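PDB 1FCQ: hyaluronoglucosaminidase from Apis mellifera, which hydrolyses hyaluronan as a family 56 glycosidase built on a TIM-barrel fold, and is a major allergen of bee venom. Local coordinates for residues 139-144 / 154-159. Numbering follows the deposited sequence.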
ATOM      1  N   ARG A 139      26.762  19.715   3.370  1.00 17.44           N
ATOM      2  CA  ARG A 139      26.930  20.666   4.470  1.00 17.85           C
ATOM      3  C   ARG A 139      27.898  20.150   5.520  1.00 19.91           C
ATOM      4  O   ARG A 139      28.759  20.899   6.006  1.00 21.03           O
ATOM      5  CB  ARG A 139      25.550  20.962   5.077  1.00 18.67           C
ATOM      6  CG  ARG A 139      25.592  21.859   6.302  1.00 25.81           C
ATOM      7  CD  ARG A 139      24.190  22.150   6.819  1.00 29.66           C
ATOM      8  NE  ARG A 139      24.215  22.821   8.110  1.00 44.47           N
ATOM      9  CZ  ARG A 139      23.178  23.374   8.725  1.00 47.11           C
ATOM     10  NH1 ARG A 139      21.970  23.361   8.180  1.00 44.10           N
ATOM     11  NH2 ARG A 139      23.349  23.953   9.911  1.00 54.17           N
ATOM     12  N   GLU A 140      27.798  18.859   5.822  1.00 20.09           N
ATOM     13  CA  GLU A 140      28.640  18.241   6.832  1.00 19.10           C
ATOM     14  C   GLU A 140      30.057  18.016   6.363  1.00 24.85           C
ATOM     15  O   GLU A 140      31.010  18.092   7.143  1.00 26.04           O
ATOM     16  CB  GLU A 140      28.001  16.920   7.289  1.00 25.54           C
ATOM     17  CG  GLU A 140      26.696  17.193   8.026  1.00 30.20           C
ATOM     18  CD  GLU A 140      25.993  15.954   8.528  1.00 38.67           C
ATOM     19  OE1 GLU A 140      26.418  14.830   8.191  1.00 40.16           O
ATOM     20  OE2 GLU A 140      24.997  16.133   9.262  1.00 42.38           O
ATOM     21  N   HIS A 141      30.233  17.736   5.072  1.00 22.38           N
ATOM     22  CA  HIS A 141      31.545  17.445   4.502  1.00 22.86           C
ATOM     23  C   HIS A 141      31.764  18.256   3.235  1.00 17.03           C
ATOM     24  O   HIS A 141      31.796  17.759   2.102  1.00 16.85           O
ATOM     25  CB  HIS A 141      31.642  15.956   4.162  1.00 22.34           C
ATOM     26  CG  HIS A 141      31.285  14.974   5.229  1.00 27.07           C
ATOM     27  ND1 HIS A 141      32.098  14.717   6.314  1.00 32.12           N
ATOM     28  CD2 HIS A 141      30.196  14.184   5.384  1.00 32.40           C
ATOM     29  CE1 HIS A 141      31.528  13.807   7.084  1.00 27.78           C
ATOM     30  NE2 HIS A 141      30.371  13.465   6.546  1.00 32.87           N
ATOM     31  N   PRO A 142      32.012  19.560   3.370  1.00 19.93           N
ATOM     32  CA  PRO A 142      32.171  20.426   2.226  1.00 17.66           C
ATOM     33  C   PRO A 142      33.333  20.161   1.300  1.00 16.91           C
ATOM     34  O   PRO A 142      33.387  20.671   0.179  1.00 19.86           O
ATOM     35  CB  PRO A 142      32.273  21.844   2.793  1.00 17.95           C
ATOM     36  CG  PRO A 142      32.047  21.753   4.244  1.00 24.78           C
ATOM     37  CD  PRO A 142      32.029  20.314   4.643  1.00 21.22           C
ATOM     38  N   PHE A 143      34.343  19.412   1.757  1.00 18.84           N
ATOM     39  CA  PHE A 143      35.538  19.157   0.974  1.00 21.00           C
ATOM     40  C   PHE A 143      35.648  17.719   0.504  1.00 19.95           C
ATOM     41  O   PHE A 143      36.671  17.337  -0.074  1.00 20.71           O
ATOM     42  CB  PHE A 143      36.787  19.655   1.739  1.00 18.29           C
ATOM     43  CG  PHE A 143      36.635  21.152   1.938  1.00 16.09           C
ATOM     44  CD1 PHE A 143      36.098  21.637   3.120  1.00 19.96           C
ATOM     45  CD2 PHE A 143      36.924  22.035   0.917  1.00 21.15           C
ATOM     46  CE1 PHE A 143      35.907  22.999   3.292  1.00 19.61           C
ATOM     47  CE2 PHE A 143      36.744  23.396   1.088  1.00 26.73           C
ATOM     48  CZ  PHE A 143      36.229  23.871   2.282  1.00 20.58           C
ATOM     49  N   TRP A 144      34.554  16.957   0.622  1.00 20.27           N
ATOM     50  CA  TRP A 144      34.541  15.611   0.055  1.00 20.36           C
ATOM     51  C   TRP A 144      34.295  15.726  -1.447  1.00 20.22           C
ATOM     52  O   TRP A 144      33.497  16.570  -1.887  1.00 17.82           O
ATOM     53  CB  TRP A 144      33.395  14.777   0.621  1.00 18.71           C
ATOM     54  CG  TRP A 144      33.710  14.093   1.914  1.00 21.44           C
ATOM     55  CD1 TRP A 144      34.796  14.263   2.716  1.00 22.25           C
ATOM     56  CD2 TRP A 144      32.871  13.130   2.577  1.00 23.24           C
ATOM     57  NE1 TRP A 144      34.700  13.467   3.826  1.00 23.81           N
ATOM     58  CE2 TRP A 144      33.534  12.752   3.760  1.00 27.61           C
ATOM     59  CE3 TRP A 144      31.635  12.548   2.279  1.00 24.47           C
ATOM     60  CZ2 TRP A 144      33.004  11.826   4.651  1.00 23.79           C
ATOM     61  CZ3 TRP A 144      31.115  11.621   3.163  1.00 30.91           C
ATOM     62  CH2 TRP A 144      31.793  11.271   4.337  1.00 30.66           C
ATOM     63  N   LYS A 154      23.270   8.401  -0.709  1.00 18.40           N
ATOM     64  CA  LYS A 154      22.498   7.203  -1.011  1.00 14.16           C
ATOM     65  C   LYS A 154      22.635   6.184   0.107  1.00 16.17           C
ATOM     66  O   LYS A 154      21.647   5.595   0.534  1.00 15.38           O
ATOM     67  CB  LYS A 154      22.993   6.585  -2.320  1.00 18.11           C
ATOM     68  CG  LYS A 154      22.460   5.195  -2.628  1.00 22.06           C
ATOM     69  CD  LYS A 154      23.144   4.651  -3.880  1.00 25.51           C
ATOM     70  CE  LYS A 154      22.504   3.345  -4.332  1.00 31.04           C
ATOM     71  NZ  LYS A 154      22.564   2.308  -3.265  1.00 37.35           N
ATOM     72  N   ARG A 155      23.880   5.941   0.548  1.00 16.69           N
ATOM     73  CA  ARG A 155      24.099   4.957   1.606  1.00 17.53           C
ATOM     74  C   ARG A 155      23.366   5.285   2.894  1.00 16.29           C
ATOM     75  O   ARG A 155      22.681   4.430   3.475  1.00 19.24           O
ATOM     76  CB  ARG A 155      25.613   4.824   1.871  1.00 20.70           C
ATOM     77  CG  ARG A 155      25.905   3.755   2.907  1.00 21.61           C
ATOM     78  CD  ARG A 155      27.316   3.904   3.505  1.00 25.18           C
ATOM     79  NE  ARG A 155      27.141   3.685   4.937  1.00 41.24           N
ATOM     80  CZ  ARG A 155      27.213   4.550   5.925  1.00 31.27           C
ATOM     81  NH1 ARG A 155      27.546   5.819   5.761  1.00 25.94           N
ATOM     82  NH2 ARG A 155      26.953   4.086   7.142  1.00 36.64           N
ATOM     83  N   ARG A 156      23.465   6.542   3.352  1.00 16.55           N
ATOM     84  CA  ARG A 156      22.815   6.949   4.584  1.00 14.71           C
ATOM     85  C   ARG A 156      21.293   6.904   4.439  1.00 17.39           C
ATOM     86  O   ARG A 156      20.604   6.400   5.325  1.00 17.51           O
ATOM     87  CB  ARG A 156      23.241   8.361   4.995  1.00 17.79           C
ATOM     88  CG  ARG A 156      24.702   8.461   5.434  1.00 24.81           C
ATOM     89  CD  ARG A 156      24.955   9.917   5.809  1.00 30.21           C
ATOM     90  NE  ARG A 156      26.318  10.240   6.155  1.00 40.35           N
ATOM     91  CZ  ARG A 156      26.840  11.406   6.502  1.00 39.14           C
ATOM     92  NH1 ARG A 156      26.139  12.531   6.599  1.00 39.69           N
ATOM     93  NH2 ARG A 156      28.142  11.462   6.771  1.00 27.62           N
ATOM     94  N   PHE A 157      20.791   7.389   3.301  1.00 14.83           N
ATOM     95  CA  PHE A 157      19.332   7.335   3.112  1.00 14.87           C
ATOM     96  C   PHE A 157      18.834   5.894   3.146  1.00 13.42           C
ATOM     97  O   PHE A 157      17.845   5.609   3.825  1.00 16.08           O
ATOM     98  CB  PHE A 157      18.933   7.995   1.791  1.00 15.38           C
ATOM     99  CG  PHE A 157      17.466   7.851   1.476  1.00 15.13           C
ATOM    100  CD1 PHE A 157      16.583   8.832   1.907  1.00 11.30           C
ATOM    101  CD2 PHE A 157      16.995   6.751   0.778  1.00 16.84           C
ATOM    102  CE1 PHE A 157      15.228   8.705   1.625  1.00 13.04           C
ATOM    103  CE2 PHE A 157      15.643   6.623   0.518  1.00 16.73           C
ATOM    104  CZ  PHE A 157      14.758   7.604   0.939  1.00 12.79           C
ATOM    105  N   GLU A 158      19.499   5.007   2.408  1.00 14.44           N
ATOM    106  CA  GLU A 158      19.035   3.616   2.364  1.00 14.66           C
ATOM    107  C   GLU A 158      19.212   2.916   3.697  1.00 12.81           C
ATOM    108  O   GLU A 158      18.363   2.104   4.102  1.00 15.13           O
ATOM    109  CB  GLU A 158      19.743   2.861   1.231  1.00 13.62           C
ATOM    110  CG  GLU A 158      19.324   3.449  -0.106  1.00 13.21           C
ATOM    111  CD  GLU A 158      19.765   2.690  -1.330  1.00 18.08           C
ATOM    112  OE1 GLU A 158      20.678   1.839  -1.238  1.00 23.30           O
ATOM    113  OE2 GLU A 158      19.209   2.908  -2.408  1.00 19.07           O
ATOM    114  N   LYS A 159      20.322   3.189   4.394  1.00 14.84           N
ATOM    115  CA  LYS A 159      20.540   2.579   5.698  1.00 17.39           C
ATOM    116  C   LYS A 159      19.415   2.898   6.681  1.00 17.02           C
ATOM    117  O   LYS A 159      18.817   1.981   7.265  1.00 16.86           O
ATOM    118  CB  LYS A 159      21.872   3.067   6.267  1.00 16.04           C
ATOM    119  CG  LYS A 159      22.149   2.624   7.698  1.00 22.40           C
ATOM    120  CD  LYS A 159      23.633   2.898   7.963  1.00 21.29           C
ATOM    121  CE  LYS A 159      24.079   2.224   9.239  1.00 29.59           C
ATOM    122  NZ  LYS A 159      23.792   3.062  10.431  1.00 33.83           N
TER
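Arg156 reaches from helix 146-175 to Glu140, the last residue of helix 127-140, and to His141 just after it, a worked example of how one long side chain can bridge a helical hairpin. The adjoining ends of the two helices form a hairpin that projects from the seven-stranded (beta/alpha) TIM barrel, and the type I beta turn from His141 to Trp144 begins the link between them. The backbones stay far apart, with 12.9 Å between Glu140 CA and Arg156 CA, so the arginine spans the gap by extension from CG to NE.

Charge pairing comes first. Arg156 NH1 forms a salt bridge with Glu140 OE1 at 2.8 Å, meeting the carboxylate on its syn side but 30° out of its plane. Glu152, one turn back on the arginine's own helix, forms a second salt bridge at NE, so two carboxylates probably help to fix the rotation of the guanidinium.

The other terminal nitrogen makes a hydrogen bond: Arg156 NH2 donates to His141 NE2, 3.0 Å away, a bond bent to 137° at the hydrogen.

The faces of the imidazole are covered from within its own segment, which probably helps to hold the ring. Trp144 folds back over one face, its CZ2 3.4 Å above the His141 ring plane, while Glu140 CB lies 4.0 Å from the plane on the opposite face, toward the rim. Between them the imidazole presents its edge, and Arg156 NH2 sits close to the ring plane beside NE2.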